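Local coordinates for penicillin-binding protein PbpB (Mycobacterium tuberculosis, PDB 6KGS), which cross-links peptidoglycan as a penicillin-sensitive transpeptidase of the mycobacterial cell wall, and is held here as an acyl-enzyme with opened meropenem, at residues Gly474-Ala479 against Ile496-Ile501; Pro267-Lys272 against Ser324-Thr329. All coordinates share one frame; numbering follows the deposited sequence.

Interaction 1 (Gly474-Ala479 against Ile496-Ile501); sequences GKTGTA and ITFAGI. With MER ((4R,5S)-3-{[(3S,5S)-5-(dimethylcarbamoyl)pyrrolidin-3-yl]sulfanyl}-5-[(2S,3R)-3-hydroxy-1-oxobutan-2-yl]-4-methyl-4,5-d ihydro-1H-pyrrole-2-carboxylic acid), chain B.
Phe498 lies under the backbone of Lys475, whose carbonyl O sits 3.4 Å above one face of the ring, offset toward the rim. The ring reaches this place because CG is anti to the backbone N (chi1 -165°). At its edge, near the ring plane, Thr476 CG2 packs 3.6 Å from Phe498 CD2. Phe534 meets the ring from outside the two strands.

Segments 474-479 and 496-501 are neighbouring antiparallel strands of the transpeptidase sheet. Lys475 pairs with Ala499 and Gly477 with Thr497 as hydrogen-bonded pairs. Lys475 N donates to Ala499 O at 2.9 Å. The bond from Thr497 N to Gly477 O is also 2.9 Å. Gly477 has no side chain, and Thr497 OG1 comes within 3.1 Å of Gly477 CA; that hydroxyl is bonded to Pro267 O. Further along, Ile496 and Thr478 lie side by side and point the same way, Ile496 CD1 touching both Thr478 branches.

Lys475-Thr476-Gly477 is the KTG motif of penicillin-binding proteins. The Lys475 chain bends at chi2 (65°) and chi4 (81°), which curls NZ back to Thr476 O at 3.0 Å. Thr476 OG1 donates to meropenem O12, a carboxylate oxygen, at 2.7 Å. The same hydroxyl is also bonded to Thr461. Thr478 N donates to the acyl oxygen O6, as one arm of an oxyanion hole. The strand therefore holds the acyl group at two points: a hydroxyl, with a lysine nearby, for the carboxylate, and a backbone N-H for the ester carbonyl.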
# COMPACT_ATOMS: atom_id res chain seq x y z
N GLY A 474 13.46 1.75 0.93
CA GLY A 474 12.29 1.74 0.06
C GLY A 474 12.66 1.29 -1.34
O GLY A 474 13.79 0.90 -1.62
N LYS A 475 11.67 1.36 -2.24
CA LYS A 475 11.89 0.92 -3.62
C LYS A 475 10.98 1.74 -4.54
O LYS A 475 9.82 1.97 -4.22
CB LYS A 475 11.62 -0.59 -3.78
CG LYS A 475 11.93 -1.15 -5.19
CD LYS A 475 13.44 -1.05 -5.50
CE LYS A 475 13.79 -1.45 -6.93
NZ LYS A 475 13.53 -0.30 -7.86
N THR A 476 11.54 2.19 -5.67
CA THR A 476 10.84 2.94 -6.71
C THR A 476 10.26 2.00 -7.76
O THR A 476 10.77 0.90 -7.97
CB THR A 476 11.79 3.93 -7.41
OG1 THR A 476 13.00 3.24 -7.76
CG2 THR A 476 12.13 5.15 -6.50
N GLY A 477 9.21 2.45 -8.43
CA GLY A 477 8.63 1.67 -9.51
C GLY A 477 8.01 2.51 -10.60
O GLY A 477 7.42 3.57 -10.35
N THR A 478 8.11 2.00 -11.82
CA THR A 478 7.47 2.55 -13.01
C THR A 478 7.00 1.35 -13.83
O THR A 478 7.81 0.46 -14.14
CB THR A 478 8.45 3.41 -13.82
OG1 THR A 478 8.95 4.46 -12.99
CG2 THR A 478 7.77 4.02 -15.04
N ALA A 479 5.71 1.29 -14.16
CA ALA A 479 5.17 0.17 -14.91
C ALA A 479 4.27 0.70 -16.02
O ALA A 479 3.39 1.53 -15.77
CB ALA A 479 4.38 -0.79 -14.00
N ILE A 496 3.27 4.93 -11.40
CA ILE A 496 4.45 5.22 -10.59
C ILE A 496 4.15 4.71 -9.18
O ILE A 496 3.05 4.93 -8.66
CB ILE A 496 4.78 6.73 -10.58
CG1 ILE A 496 4.97 7.25 -12.02
CG2 ILE A 496 6.03 7.03 -9.73
CD1 ILE A 496 5.81 6.38 -12.93
N THR A 497 5.12 4.03 -8.58
CA THR A 497 4.93 3.37 -7.30
C THR A 497 6.13 3.63 -6.41
O THR A 497 7.25 3.83 -6.89
CB THR A 497 4.76 1.83 -7.43
OG1 THR A 497 5.85 1.30 -8.19
CG2 THR A 497 3.45 1.45 -8.11
N PHE A 498 5.89 3.61 -5.10
CA PHE A 498 6.96 3.62 -4.13
C PHE A 498 6.45 2.87 -2.91
O PHE A 498 5.26 2.95 -2.60
CB PHE A 498 7.42 5.04 -3.73
CG PHE A 498 8.76 5.06 -2.99
CD1 PHE A 498 8.84 4.76 -1.66
CD2 PHE A 498 9.95 5.31 -3.68
CE1 PHE A 498 10.06 4.76 -1.00
CE2 PHE A 498 11.18 5.29 -3.02
CZ PHE A 498 11.22 5.00 -1.69
N ALA A 499 7.33 2.11 -2.27
CA ALA A 499 6.96 1.46 -1.02
C ALA A 499 8.18 1.51 -0.12
O ALA A 499 9.30 1.35 -0.59
CB ALA A 499 6.51 0.01 -1.22
N GLY A 500 7.96 1.78 1.16
CA GLY A 500 9.13 1.88 2.00
C GLY A 500 8.80 1.64 3.45
O GLY A 500 7.63 1.50 3.84
N ILE A 501 9.86 1.63 4.25
CA ILE A 501 9.81 1.24 5.66
C ILE A 501 10.52 2.32 6.47
O ILE A 501 11.64 2.71 6.15
CB ILE A 501 10.50 -0.12 5.89
CG1 ILE A 501 9.79 -1.22 5.08
CG2 ILE A 501 10.60 -0.41 7.40
CD1 ILE A 501 10.51 -2.59 5.05
C1 MER B . 11.07 -0.59 -12.57
C2 MER B . 13.19 2.31 -13.80
C3 MER B . 11.66 -0.50 -13.97
C4 MER B . 13.13 -0.03 -13.92
C5 MER B . 13.35 1.83 -12.58
O6 MER B . 10.16 0.13 -12.17
C7 MER B . 11.52 -1.87 -14.68
O8 MER B . 11.95 -1.81 -16.04
C9 MER B . 10.08 -2.39 -14.70
N10 MER B . 13.47 0.44 -12.56
C11 MER B . 13.36 2.63 -11.34
O12 MER B . 13.02 2.03 -10.22
O13 MER B . 13.64 3.82 -11.25
S14 MER B . 12.77 3.89 -14.18
C15 MER B . 14.21 4.95 -14.18
C16 MER B . 14.45 5.51 -15.57
C17 MER B . 14.29 7.03 -15.48
C18 MER B . 13.42 1.21 -14.78
N19 MER B . 13.58 7.29 -14.22
C20 MER B . 12.51 1.38 -15.98
C21 MER B . 14.00 6.19 -13.31
C22 MER B . 13.60 7.51 -16.73
N23 MER B . 12.43 8.18 -16.70
O24 MER B . 14.19 7.28 -17.77
C25 MER B . 12.32 9.52 -16.14
C26 MER B . 11.21 7.66 -17.29

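Interaction 2 (Pro267-Lys272 against Ser324-Thr329); sequences PGSVNK and SSNVGT. With MER ((4R,5S)-3-{[(3S,5S)-5-(dimethylcarbamoyl)pyrrolidin-3-yl]sulfanyl}-5-[(2S,3R)-3-hydroxy-1-oxobutan-2-yl]-4-methyl-4,5-d ihydro-1H-pyrrole-2-carboxylic acid), chain B.
Ser324 OG is the meeting point of three donors, one of them, Lys475 NZ, only weakly bonded. Lys272 NZ donates to Ser324 OG at 2.9 Å. From the opened meropenem ring, N10 donates to Ser324 OG at 2.7 Å in a nearly straight bond (167°). The CB-OG bond of Ser324 is turned anti to the backbone N (chi1 -159°), which brings the hydroxyl between lysine and ligand.

Lys272 stretches across to the other segment with its chain extended beyond CG. Lys272 NZ also donates to Asn326 OD1 at 3.1 Å, tilted from the amide plane. The two side chains cross at about a right angle. Lys272 also crosses Thr329, whose OG1 lies 3.4 Å from Lys272 CD, while Phe321 of helix 317-322 packs on the lysine.

Ser269 and Lys272 are the serine and lysine of the SxxK motif, and Ser324-Ser325-Asn326 is the SxN motif. Both are signatures of penicillin-binding transpeptidases. Ser269 is the acylated nucleophile: its OG is joined to meropenem C1 by a 1.5 Å covalent bond. Its backbone N makes a weak bond to the acyl oxygen O6.

Asn326 splits its amide between enzyme and drug. While OD1 takes the lysine, Asn326 ND2 donates to meropenem O8, the hydroxyl of the hydroxyethyl group, at 2.6 Å. ND2 also bonds to His305 O, so the amide is fixed at both ends. Ser324, with positive phi, is the C-prime residue of a Schellman motif that closes helix 317-322. Ser325 is the N-cap of the next helix: its OG accepts from Gly328 N and is also hydrogen-bonded to Asp306 OD2. Thr329 N and OG1 approach Ser325 O from opposite faces of its carbonyl plane.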
# COMPACT_ATOMS: atom_id res chain seq x y z
N PRO A 267 2.85 -3.48 -10.64
CA PRO A 267 3.66 -2.74 -9.67
C PRO A 267 4.99 -2.22 -10.20
O PRO A 267 5.56 -1.30 -9.59
CB PRO A 267 3.92 -3.79 -8.59
CG PRO A 267 3.97 -5.12 -9.44
CD PRO A 267 2.81 -4.93 -10.36
N GLY A 268 5.49 -2.76 -11.30
CA GLY A 268 6.82 -2.38 -11.74
C GLY A 268 7.87 -2.83 -10.73
O GLY A 268 7.69 -3.81 -10.00
N SER A 269 8.98 -2.09 -10.68
CA SER A 269 10.16 -2.53 -9.94
C SER A 269 9.95 -2.62 -8.43
O SER A 269 10.78 -3.22 -7.73
CB SER A 269 11.31 -1.58 -10.23
OG SER A 269 11.59 -1.58 -11.61
N VAL A 270 8.87 -2.05 -7.89
CA VAL A 270 8.54 -2.29 -6.49
C VAL A 270 8.38 -3.78 -6.21
O VAL A 270 8.67 -4.26 -5.11
CB VAL A 270 7.30 -1.46 -6.09
CG1 VAL A 270 6.75 -1.87 -4.74
CG2 VAL A 270 7.67 0.03 -6.04
N ASN A 271 7.97 -4.57 -7.22
CA ASN A 271 7.91 -6.01 -7.03
C ASN A 271 9.28 -6.65 -6.79
O ASN A 271 9.34 -7.80 -6.37
CB ASN A 271 7.25 -6.67 -8.23
CG ASN A 271 6.55 -7.98 -7.88
OD1 ASN A 271 5.82 -8.06 -6.89
ND2 ASN A 271 6.77 -9.02 -8.68
N LYS A 272 10.39 -5.94 -7.01
CA LYS A 272 11.66 -6.63 -6.95
C LYS A 272 12.02 -7.06 -5.53
O LYS A 272 12.98 -7.81 -5.35
CB LYS A 272 12.76 -5.76 -7.54
CG LYS A 272 12.61 -5.55 -9.05
CD LYS A 272 13.73 -4.64 -9.59
CE LYS A 272 13.56 -4.37 -11.08
NZ LYS A 272 14.70 -3.53 -11.60
N SER A 324 17.98 -0.36 -9.50
CA SER A 324 16.87 -1.02 -10.19
C SER A 324 17.27 -1.53 -11.59
O SER A 324 16.65 -1.21 -12.61
CB SER A 324 15.66 -0.08 -10.26
OG SER A 324 14.48 -0.84 -10.47
N SER A 325 18.29 -2.39 -11.62
CA SER A 325 18.71 -3.06 -12.85
C SER A 325 17.80 -4.25 -13.16
O SER A 325 17.69 -5.17 -12.35
CB SER A 325 20.16 -3.51 -12.74
OG SER A 325 20.52 -4.40 -13.79
N ASN A 326 17.14 -4.22 -14.32
CA ASN A 326 16.31 -5.35 -14.76
C ASN A 326 17.16 -6.58 -15.07
O ASN A 326 16.81 -7.70 -14.68
CB ASN A 326 15.50 -4.96 -16.00
CG ASN A 326 14.43 -3.93 -15.70
OD1 ASN A 326 13.99 -3.79 -14.56
ND2 ASN A 326 14.00 -3.21 -16.74
N VAL A 327 18.26 -6.38 -15.80
CA VAL A 327 19.15 -7.49 -16.13
C VAL A 327 19.68 -8.15 -14.86
O VAL A 327 19.62 -9.38 -14.70
CB VAL A 327 20.30 -7.00 -17.03
CG1 VAL A 327 21.32 -8.12 -17.29
CG2 VAL A 327 19.74 -6.42 -18.35
N GLY A 328 20.19 -7.34 -13.93
CA GLY A 328 20.67 -7.90 -12.68
C GLY A 328 19.58 -8.63 -11.92
O GLY A 328 19.82 -9.69 -11.32
N THR A 329 18.36 -8.08 -11.95
CA THR A 329 17.26 -8.73 -11.24
C THR A 329 16.96 -10.09 -11.86
O THR A 329 16.75 -11.08 -11.14
CB THR A 329 16.04 -7.82 -11.27
OG1 THR A 329 16.32 -6.65 -10.51
CG2 THR A 329 14.82 -8.53 -10.71
C1 MER B . 11.07 -0.59 -12.57
C2 MER B . 13.19 2.31 -13.80
C3 MER B . 11.66 -0.50 -13.97
C4 MER B . 13.13 -0.03 -13.92
C5 MER B . 13.35 1.83 -12.58
O6 MER B . 10.16 0.13 -12.17
C7 MER B . 11.52 -1.87 -14.68
O8 MER B . 11.95 -1.81 -16.04
C9 MER B . 10.08 -2.39 -14.70
N10 MER B . 13.47 0.44 -12.56
C11 MER B . 13.36 2.63 -11.34
O12 MER B . 13.02 2.03 -10.22
O13 MER B . 13.64 3.82 -11.25
S14 MER B . 12.77 3.89 -14.18
C15 MER B . 14.21 4.95 -14.18
C16 MER B . 14.45 5.51 -15.57
C17 MER B . 14.29 7.03 -15.48
C18 MER B . 13.42 1.21 -14.78
N19 MER B . 13.58 7.29 -14.22
C20 MER B . 12.51 1.38 -15.98
C21 MER B . 14.00 6.19 -13.31
C22 MER B . 13.60 7.51 -16.73
N23 MER B . 12.43 8.18 -16.70
O24 MER B . 14.19 7.28 -17.77
C25 MER B . 12.32 9.52 -16.14
C26 MER B . 11.21 7.66 -17.29

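The two contacts line one active site, with centres about 10 Å apart, and both touch the same meropenem acyl group. Interaction 2 brings the SxxK serine and lysine to the SxN motif, and interaction 1 adds the KTG strand. The acyl oxygen O6 belongs to both: Thr478 N of interaction 1 and, more weakly, Ser269 N of interaction 2 donate to it. Direct bridges also join the contacts. A weak hydrogen bond of 2.8 Å links Lys475 NZ and Ser324 OG. Thr497 OG1 probably bonds to Pro267 O at 3.0 Å, and the Val270 side chain packs against Thr497.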